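Local coordinates for lectin (Trichosanthes anguina, PDB 4HR6), which binds galactosides at two sugar sites, as the beta-trefoil lectin chain of a nontoxic three-chain homologue of type II ribosome-inactivating proteins, at residues 19-25 against 41-46; 90-94 against 216-220; 155-159 against 203-207. All coordinates share one frame; numbering follows the deposited sequence.

Contact 1: residues 19-25 against 41-46; sequences CVDVAGA and QVNQKW. With AMG (methyl alpha-D-galactopyranoside), chain D.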
loop_
_atom_site.group_PDB
_atom_site.type_symbol
_atom_site.label_atom_id
_atom_site.label_comp_id
_atom_site.label_asym_id
_atom_site.label_seq_id
_atom_site.Cartn_x
_atom_site.Cartn_y
_atom_site.Cartn_z
ATOM N N CYS C 19 -14.282 14.182 -11.214
ATOM C CA CYS C 19 -13.075 14.996 -11.222
ATOM C C CYS C 19 -13.334 16.491 -11.016
ATOM O O CYS C 19 -14.350 17.031 -11.462
ATOM C CB CYS C 19 -12.319 14.768 -12.529
ATOM S SG CYS C 19 -11.314 13.266 -12.485
ATOM N N VAL C 20 -12.395 17.134 -10.321
ATOM C CA VAL C 20 -12.373 18.571 -10.149
ATOM C C VAL C 20 -12.042 19.221 -11.507
ATOM O O VAL C 20 -11.072 18.865 -12.187
ATOM C CB VAL C 20 -11.378 18.970 -9.049
ATOM C CG1 VAL C 20 -11.257 20.479 -8.934
ATOM C CG2 VAL C 20 -11.807 18.366 -7.715
ATOM N N ASP C 21 -12.886 20.170 -11.899
ATOM C CA ASP C 21 -12.967 20.634 -13.281
ATOM C C ASP C 21 -13.367 22.109 -13.234
ATOM O O ASP C 21 -14.371 22.464 -12.608
ATOM C CB ASP C 21 -13.994 19.763 -14.033
ATOM C CG ASP C 21 -14.322 20.277 -15.432
ATOM O OD1 ASP C 21 -14.373 19.460 -16.385
ATOM O OD2 ASP C 21 -14.562 21.491 -15.573
ATOM N N VAL C 22 -12.564 22.975 -13.849
ATOM C CA VAL C 22 -12.897 24.406 -13.867
ATOM C C VAL C 22 -13.952 24.626 -14.964
ATOM O O VAL C 22 -13.713 24.334 -16.138
ATOM C CB VAL C 22 -11.656 25.349 -13.957
ATOM C CG1 VAL C 22 -10.568 24.794 -14.862
ATOM C CG2 VAL C 22 -12.064 26.755 -14.391
ATOM N N ALA C 23 -15.124 25.112 -14.549
ATOM C CA ALA C 23 -16.329 25.120 -15.391
ATOM C C ALA C 23 -16.110 25.732 -16.780
ATOM O O ALA C 23 -15.727 26.893 -16.890
ATOM C CB ALA C 23 -17.455 25.847 -14.672
ATOM N N GLY C 24 -16.324 24.924 -17.822
ATOM C CA GLY C 24 -16.306 25.384 -19.216
ATOM C C GLY C 24 -14.971 25.821 -19.802
ATOM O O GLY C 24 -14.920 26.285 -20.945
ATOM N N ALA C 25 -13.891 25.662 -19.035
ATOM C CA ALA C 25 -12.550 26.094 -19.440
ATOM C C ALA C 25 -12.386 27.614 -19.393
ATOM O O ALA C 25 -11.508 28.163 -20.060
ATOM C CB ALA C 25 -12.191 25.549 -20.821
ATOM N N GLN C 41 -9.211 16.347 -20.584
ATOM C CA GLN C 41 -9.282 17.773 -20.932
ATOM C C GLN C 41 -8.444 18.631 -19.993
ATOM O O GLN C 41 -8.439 18.423 -18.780
ATOM C CB GLN C 41 -10.733 18.297 -20.981
ATOM C CG GLN C 41 -11.607 17.984 -19.772
ATOM C CD GLN C 41 -12.550 16.821 -20.031
ATOM O OE1 GLN C 41 -12.130 15.755 -20.477
ATOM N NE2 GLN C 41 -13.835 17.029 -19.771
ATOM N N VAL C 42 -7.767 19.616 -20.577
ATOM C CA VAL C 42 -6.771 20.439 -19.881
ATOM C C VAL C 42 -7.323 21.196 -18.671
ATOM O O VAL C 42 -6.565 21.564 -17.770
ATOM C CB VAL C 42 -6.102 21.441 -20.865
ATOM C CG1 VAL C 42 -7.083 22.538 -21.284
ATOM C CG2 VAL C 42 -4.836 22.042 -20.263
ATOM N N ASN C 43 -8.635 21.438 -18.658
ATOM C CA ASN C 43 -9.292 22.095 -17.511
ATOM C C ASN C 43 -9.516 21.148 -16.318
ATOM O O ASN C 43 -10.048 21.564 -15.277
ATOM C CB ASN C 43 -10.613 22.779 -17.926
ATOM C CG ASN C 43 -11.593 21.832 -18.600
ATOM O OD1 ASN C 43 -11.262 21.172 -19.589
ATOM N ND2 ASN C 43 -12.814 21.775 -18.079
ATOM N N GLN C 44 -9.109 19.885 -16.471
ATOM C CA GLN C 44 -9.073 18.930 -15.346
ATOM C C GLN C 44 -7.659 18.612 -14.857
ATOM O O GLN C 44 -7.500 17.887 -13.878
ATOM C CB GLN C 44 -9.805 17.641 -15.718
ATOM C CG GLN C 44 -11.312 17.799 -15.655
ATOM C CD GLN C 44 -12.064 16.537 -16.002
ATOM O OE1 GLN C 44 -11.473 15.468 -16.176
ATOM N NE2 GLN C 44 -13.387 16.656 -16.108
ATOM N N LYS C 45 -6.647 19.155 -15.533
ATOM C CA LYS C 45 -5.260 19.001 -15.112
ATOM C C LYS C 45 -4.983 20.022 -14.034
ATOM O O LYS C 45 -5.319 21.194 -14.181
ATOM C CB LYS C 45 -4.279 19.241 -16.259
ATOM C CG LYS C 45 -4.556 18.466 -17.533
ATOM C CD LYS C 45 -4.233 16.989 -17.415
ATOM C CE LYS C 45 -4.263 16.334 -18.793
ATOM N NZ LYS C 45 -4.867 14.971 -18.758
ATOM N N TRP C 46 -4.372 19.575 -12.947
ATOM C CA TRP C 46 -3.985 20.455 -11.861
ATOM C C TRP C 46 -2.501 20.285 -11.585
ATOM O O TRP C 46 -1.982 19.162 -11.533
ATOM C CB TRP C 46 -4.817 20.163 -10.618
ATOM C CG TRP C 46 -6.247 20.556 -10.796
ATOM C CD1 TRP C 46 -7.252 19.775 -11.268
ATOM C CD2 TRP C 46 -6.822 21.846 -10.541
ATOM N NE1 TRP C 46 -8.425 20.487 -11.307
ATOM C CE2 TRP C 46 -8.190 21.764 -10.874
ATOM C CE3 TRP C 46 -6.313 23.062 -10.065
ATOM C CZ2 TRP C 46 -9.068 22.855 -10.741
ATOM C CZ3 TRP C 46 -7.184 24.147 -9.929
ATOM C CH2 TRP C 46 -8.551 24.029 -10.265
HETATM C C1 AMG D . -17.268 21.381 -21.268
HETATM C C2 AMG D . -15.891 20.934 -20.774
HETATM C C3 AMG D . -15.986 20.135 -19.471
HETATM C C4 AMG D . -16.866 20.826 -18.425
HETATM C C5 AMG D . -18.176 21.361 -19.024
HETATM C C6 AMG D . -18.926 22.248 -18.029
HETATM C C7 AMG D . -18.516 20.314 -23.023
HETATM O O1 AMG D . -18.042 20.242 -21.676
HETATM O O2 AMG D . -15.267 20.130 -21.782
HETATM O O3 AMG D . -14.673 19.929 -18.927
HETATM O O4 AMG D . -16.128 21.884 -17.801
HETATM O O5 AMG D . -17.935 22.109 -20.225
HETATM O O6 AMG D . -20.339 22.045 -18.151
HETATM O O HOH W 1 -9.005 16.754 -12.075
#
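The indole of Trp46 meets Val20 edge-on: its NE1 donates to Val20 O across 3.2 Å, nearly straight and in the ring plane. The acceptor is less well placed, since the donor stands well above the carbonyl plane and not on a lone pair. Val20 CG1 lies 3.7 Å from Trp46 CZ2, and a water at the ring's edge, in its plane, lies within hydrogen-bonding distance of Val20 O and Gln44 O. The second flat group is the carboxylate of Asp21, with the amide of Asn43 turned almost perpendicular to it (86°). Gln44 NE2 reaches the anti lone pair of Asp21 OD1 at 3.0 Å, while Asn43 ND2 adds weak bonds to Asp21 OD2 and Val22 O, its stronger one going to the sugar. Gln44 is itself held in place, its OE1 taking Gly39 N and its NE2 also giving to Pro37 O.

This polar cluster grips methyl alpha-D-galactopyranoside. O3 of the sugar gives its proton to Asp21 OD1 (2.6 Å) and receives N-H groups from Asn43 ND2 (2.8 Å) and Gln41 NE2. O4 donates to Asp21 OD2 (2.8 Å) and accepts from Gly24 N. With CG of Asp21 anti to the backbone N (chi1 171°), both carboxylate oxygens face the ligand. Val22 N bonds Asn43 O at 3.2 Å, joining the two backbones beside the pocket.

In the beta-trefoil, strand 19-22 pairs with strand 33-36, and the Cys19-Cys38 disulfide joins its start to the loop just after that strand. Trp46 opens strand 46-49, touching Ile12 on strand 7-13 and Val54 and Ser56 on strand 54-56.

Contact 2: residues 90-94 against 216-220; sequences SVGGT and RWVFL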
loop_
_atom_site.group_PDB
_atom_site.type_symbol
_atom_site.label_atom_id
_atom_site.label_comp_id
_atom_site.label_asym_id
_atom_site.label_seq_id
_atom_site.Cartn_x
_atom_site.Cartn_y
_atom_site.Cartn_z
ATOM N N SER C 90 -3.752 15.997 2.876
ATOM C CA SER C 90 -3.490 15.046 3.975
ATOM C C SER C 90 -3.613 13.620 3.471
ATOM O O SER C 90 -4.319 13.350 2.487
ATOM C CB SER C 90 -4.490 15.229 5.131
ATOM O OG SER C 90 -5.766 14.640 4.827
ATOM N N VAL C 91 -2.962 12.707 4.187
ATOM C CA VAL C 91 -3.031 11.272 3.878
ATOM C C VAL C 91 -4.464 10.750 3.847
ATOM O O VAL C 91 -4.778 9.847 3.079
ATOM C CB VAL C 91 -2.208 10.440 4.894
ATOM C CG1 VAL C 91 -2.396 8.948 4.655
ATOM C CG2 VAL C 91 -0.738 10.819 4.807
ATOM N N GLY C 92 -5.332 11.317 4.676
ATOM C CA GLY C 92 -6.735 10.912 4.716
ATOM C C GLY C 92 -7.631 11.453 3.610
ATOM O O GLY C 92 -8.834 11.186 3.617
ATOM N N GLY C 93 -7.077 12.226 2.677
ATOM C CA GLY C 93 -7.845 12.744 1.533
ATOM C C GLY C 93 -8.497 14.114 1.721
ATOM O O GLY C 93 -9.330 14.535 0.896
ATOM N N THR C 94 -8.138 14.808 2.795
ATOM C CA THR C 94 -8.619 16.160 3.030
ATOM C C THR C 94 -7.727 17.183 2.312
ATOM O O THR C 94 -6.510 17.198 2.496
ATOM C CB THR C 94 -8.617 16.516 4.521
ATOM O OG1 THR C 94 -9.384 15.552 5.252
ATOM C CG2 THR C 94 -9.202 17.919 4.737
ATOM N N ARG C 216 -16.686 6.938 5.131
ATOM C CA ARG C 216 -15.375 7.390 4.645
ATOM C C ARG C 216 -14.255 6.716 5.405
ATOM O O ARG C 216 -14.131 6.880 6.615
ATOM C CB ARG C 216 -15.208 8.909 4.761
ATOM C CG ARG C 216 -13.947 9.439 4.065
ATOM C CD ARG C 216 -13.903 10.962 3.953
ATOM N NE ARG C 216 -12.534 11.480 3.887
ATOM C CZ ARG C 216 -12.172 12.743 4.130
ATOM N NH1 ARG C 216 -13.062 13.680 4.464
ATOM N NH2 ARG C 216 -10.897 13.080 4.052
ATOM N N TRP C 217 -13.413 6.003 4.656
ATOM C CA TRP C 217 -12.389 5.113 5.215
ATOM C C TRP C 217 -11.019 5.389 4.617
ATOM O O TRP C 217 -10.921 5.725 3.446
ATOM C CB TRP C 217 -12.775 3.673 4.900
ATOM C CG TRP C 217 -14.141 3.365 5.359
ATOM C CD1 TRP C 217 -15.284 3.294 4.596
ATOM C CD2 TRP C 217 -14.537 3.126 6.701
ATOM N NE1 TRP C 217 -16.353 2.999 5.389
ATOM C CE2 TRP C 217 -15.926 2.902 6.690
ATOM C CE3 TRP C 217 -13.851 3.082 7.920
ATOM C CZ2 TRP C 217 -16.639 2.625 7.846
ATOM C CZ3 TRP C 217 -14.560 2.815 9.068
ATOM C CH2 TRP C 217 -15.938 2.585 9.025
ATOM N N VAL C 218 -9.968 5.219 5.416
ATOM C CA VAL C 218 -8.603 5.285 4.900
ATOM C C VAL C 218 -7.789 4.037 5.292
ATOM O O VAL C 218 -7.734 3.636 6.470
ATOM C CB VAL C 218 -7.889 6.592 5.323
ATOM C CG1 VAL C 218 -7.860 6.760 6.834
ATOM C CG2 VAL C 218 -6.481 6.646 4.748
ATOM N N PHE C 219 -7.162 3.430 4.283
ATOM C CA PHE C 219 -6.232 2.312 4.481
ATOM C C PHE C 219 -4.866 2.857 4.831
ATOM O O PHE C 219 -4.212 3.480 3.998
ATOM C CB PHE C 219 -6.131 1.462 3.213
ATOM C CG PHE C 219 -7.332 0.616 2.945
ATOM C CD1 PHE C 219 -8.528 1.187 2.538
ATOM C CD2 PHE C 219 -7.268 -0.762 3.079
ATOM C CE1 PHE C 219 -9.634 0.401 2.274
ATOM C CE2 PHE C 219 -8.375 -1.556 2.814
ATOM C CZ PHE C 219 -9.559 -0.972 2.413
ATOM N N LEU C 220 -4.423 2.639 6.058
ATOM C CA LEU C 220 -3.159 3.203 6.518
ATOM C C LEU C 220 -2.036 2.150 6.584
ATOM O O LEU C 220 -2.262 0.949 6.412
ATOM C CB LEU C 220 -3.354 3.852 7.889
ATOM C CG LEU C 220 -4.341 5.023 7.957
ATOM C CD1 LEU C 220 -4.562 5.410 9.409
ATOM C CD2 LEU C 220 -3.881 6.225 7.163
HETATM O O HOH W 2 -10.558 9.515 2.750
#
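Arg216 NH2 reaches across to the 90-94 turn with both of its N-H groups in use. One goes to Gly92 O at 2.8 Å, almost straight (171°), and the other to Thr94 OG1 at 3.1 Å. Both acceptors lie at the edge of the guanidinium, near its plane, although seen from Gly92 the donor stands well above the carbonyl plane. A water tightens the grip: it accepts from Arg216 NE at 3.0 Å and donates to Gly92 O at 2.6 Å, which therefore receives two bonds. The arginine spans the gap because its chain runs extended from CG to NE, with CG anti to the backbone N (chi1 -171°). Farther along, the contact turns apolar and lighter, with Val91 CG1 4.0 Å from Leu220 CD2 and Val218 CG2 the same distance from Val91 O.

Behind this first shell, a type I turn from Ser90 to Gly93 presents the carbonyl, and Ser90 OG takes Thr94 N at 3.1 Å. Gly93 is tied by its backbone to Trp129, and the side chain of Thr94 touches Tyr123. On the arginine side, NH1 donates to Ser124 O and the side chain packs on Gln127 and Pro228. Val91 also packs on Leu192 of another chain, so the turn lies at an interface between chains.

The contact thus ties the two ricin-type lectin domains together. Every guanidinium nitrogen has a hydrogen-bond partner, and those found here are neutral oxygens: two backbone carbonyls, a hydroxyl and a water. A positive charge held this way is probably spread over several dipoles rather than answered at one point.

Contact 3: residues 155-159 against 203-207; sequences GNTNM and VITIL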
loop_
_atom_site.group_PDB
_atom_site.type_symbol
_atom_site.label_atom_id
_atom_site.label_comp_id
_atom_site.label_asym_id
_atom_site.label_seq_id
_atom_site.Cartn_x
_atom_site.Cartn_y
_atom_site.Cartn_z
ATOM N N GLY C 155 -28.638 -10.282 0.750
ATOM C CA GLY C 155 -29.016 -9.458 -0.399
ATOM C C GLY C 155 -28.433 -8.055 -0.326
ATOM O O GLY C 155 -29.160 -7.057 -0.455
ATOM N N ASN C 156 -27.121 -7.989 -0.090
ATOM C CA ASN C 156 -26.366 -6.738 -0.031
ATOM C C ASN C 156 -26.849 -5.762 1.028
ATOM O O ASN C 156 -26.824 -4.554 0.801
ATOM C CB ASN C 156 -26.344 -6.040 -1.398
ATOM C CG ASN C 156 -25.641 -6.855 -2.461
ATOM O OD1 ASN C 156 -24.760 -7.661 -2.164
ATOM N ND2 ASN C 156 -26.021 -6.641 -3.715
ATOM N N THR C 157 -27.261 -6.274 2.187
ATOM C CA THR C 157 -27.679 -5.405 3.300
ATOM C C THR C 157 -26.717 -5.458 4.471
ATOM O O THR C 157 -26.543 -4.455 5.158
ATOM C CB THR C 157 -29.107 -5.741 3.823
ATOM O OG1 THR C 157 -29.147 -7.088 4.307
ATOM C CG2 THR C 157 -30.161 -5.569 2.716
ATOM N N ASN C 158 -26.103 -6.616 4.714
ATOM C CA ASN C 158 -25.145 -6.776 5.815
ATOM C C ASN C 158 -23.739 -7.201 5.365
ATOM O O ASN C 158 -23.521 -7.503 4.197
ATOM C CB ASN C 158 -25.684 -7.782 6.819
ATOM C CG ASN C 158 -26.470 -7.121 7.919
ATOM O OD1 ASN C 158 -27.439 -6.409 7.657
ATOM N ND2 ASN C 158 -26.045 -7.336 9.163
ATOM N N MET C 159 -22.793 -7.223 6.299
ATOM C CA MET C 159 -21.446 -7.701 5.982
ATOM C C MET C 159 -20.698 -8.330 7.156
ATOM O O MET C 159 -20.809 -7.879 8.291
ATOM C CB MET C 159 -20.603 -6.582 5.339
ATOM C CG MET C 159 -20.118 -5.495 6.284
ATOM S SD MET C 159 -18.740 -4.583 5.553
ATOM C CE MET C 159 -17.796 -4.214 7.031
ATOM N N VAL C 203 -21.603 -0.640 14.795
ATOM C CA VAL C 203 -21.547 -1.824 13.960
ATOM C C VAL C 203 -21.566 -1.405 12.494
ATOM O O VAL C 203 -22.290 -0.475 12.111
ATOM C CB VAL C 203 -22.719 -2.793 14.261
ATOM C CG1 VAL C 203 -22.911 -3.809 13.151
ATOM C CG2 VAL C 203 -22.488 -3.518 15.586
ATOM N N ILE C 204 -20.767 -2.101 11.681
ATOM C CA ILE C 204 -20.584 -1.741 10.287
ATOM C C ILE C 204 -21.531 -2.551 9.435
ATOM O O ILE C 204 -21.618 -3.770 9.572
ATOM C CB ILE C 204 -19.143 -2.029 9.778
ATOM C CG1 ILE C 204 -18.075 -1.497 10.739
ATOM C CG2 ILE C 204 -18.952 -1.435 8.378
ATOM C CD1 ILE C 204 -18.129 -0.012 10.979
ATOM N N THR C 205 -22.206 -1.877 8.521
ATOM C CA THR C 205 -23.197 -2.524 7.676
ATOM C C THR C 205 -23.145 -1.826 6.325
ATOM O O THR C 205 -22.308 -0.958 6.116
ATOM C CB THR C 205 -24.613 -2.453 8.345
ATOM O OG1 THR C 205 -25.556 -3.250 7.620
ATOM C CG2 THR C 205 -25.133 -1.002 8.426
ATOM N N ILE C 206 -24.032 -2.202 5.420
ATOM C CA ILE C 206 -24.120 -1.610 4.094
ATOM C C ILE C 206 -25.383 -0.770 3.967
ATOM O O ILE C 206 -26.493 -1.311 4.070
ATOM C CB ILE C 206 -24.174 -2.712 3.021
ATOM C CG1 ILE C 206 -23.014 -3.701 3.223
ATOM C CG2 ILE C 206 -24.165 -2.101 1.622
ATOM C CD1 ILE C 206 -23.013 -4.851 2.240
ATOM N N LEU C 207 -25.225 0.538 3.733
ATOM C CA LEU C 207 -26.369 1.440 3.488
ATOM C C LEU C 207 -26.178 2.218 2.196
ATOM O O LEU C 207 -25.124 2.136 1.567
ATOM C CB LEU C 207 -26.564 2.413 4.652
ATOM C CG LEU C 207 -26.738 1.754 6.029
ATOM C CD1 LEU C 207 -26.642 2.772 7.152
ATOM C CD2 LEU C 207 -28.049 0.986 6.106
HETATM O O HOH W 3 -20.734 -6.635 10.548
HETATM O O HOH W 4 -23.760 -5.737 8.738
#
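Residues 156-159 and 204-206 run antiparallel (169° between their directions), yet the backbones share a single weak bond, Ile206 N to Thr157 O at 3.4 Å. In this beta-trefoil, strand 158-163 forms a hairpin with strand 148-153, while strand 201-208 pairs with 189-194, 196-198 and 247-250, so the contact lies where two sheets meet, consistent with the sparse backbone bonding. Next to the turn of that hairpin, Thr157 and Asn158 both face Thr153, a classic beta bulge.

Ile206 is the main wedge. It points at the bulge, with CG2 3.7 Å from Asn156 O and CD1 3.3 Å from Asn158 O. Having CG1 anti to its carbonyl carbon (chi1 -52°) sends the long branch along the bulge strand toward Met159, whose CB lies 4.3 Å from Ile206 CD1. Beyond these two segments Ile206 continues into Leu189, Ala152 and Val183. Met159 packs next to Ile206: its CG sits between backbone N and carbonyl carbon, and the chain bends at its end so that the methyl CE lies against Ile204. Met159 CE is modelled closer to Ile204 CG2 than a normal carbon contact, so its exact position is doubtful. Met159 and Ile204 share Ile247 as a further neighbour.

On the more open side, Thr205 OG1 stands 2.9 Å from Thr157 O; that bond is weak and not settled. Thr157 OG1 turns instead to Asp154 O within its own loop. Where no direct backbone bond is made, water fills in. One molecule accepts from Met159 N and donates to Ile204 O, and a second gives its protons to Met159 O at 2.6 Å and Ile204 O at 3.2 Å.

Contacts 1 and 3 lie in different lectin domains, on opposite sides of the chain's centre, whereas contact 2, its own centre only about 6 Å from that of the chain, joins the two domains. Burial does not follow that order: contact 1 is mostly buried although far out, and the other two are partly buried. Their chemistry differs with their place. Contact 1 is a polar sugar pocket, with a tryptophan packed on the neighbouring strand, contact 2 an arginine hydrogen-bonded to a turn, and contact 3 largely aliphatic packing with waters between backbones. Contacts 2 and 3 meet directly, Trp217 CH2 lying 3.9 Å from Ile204 CD1; contact 1 touches neither.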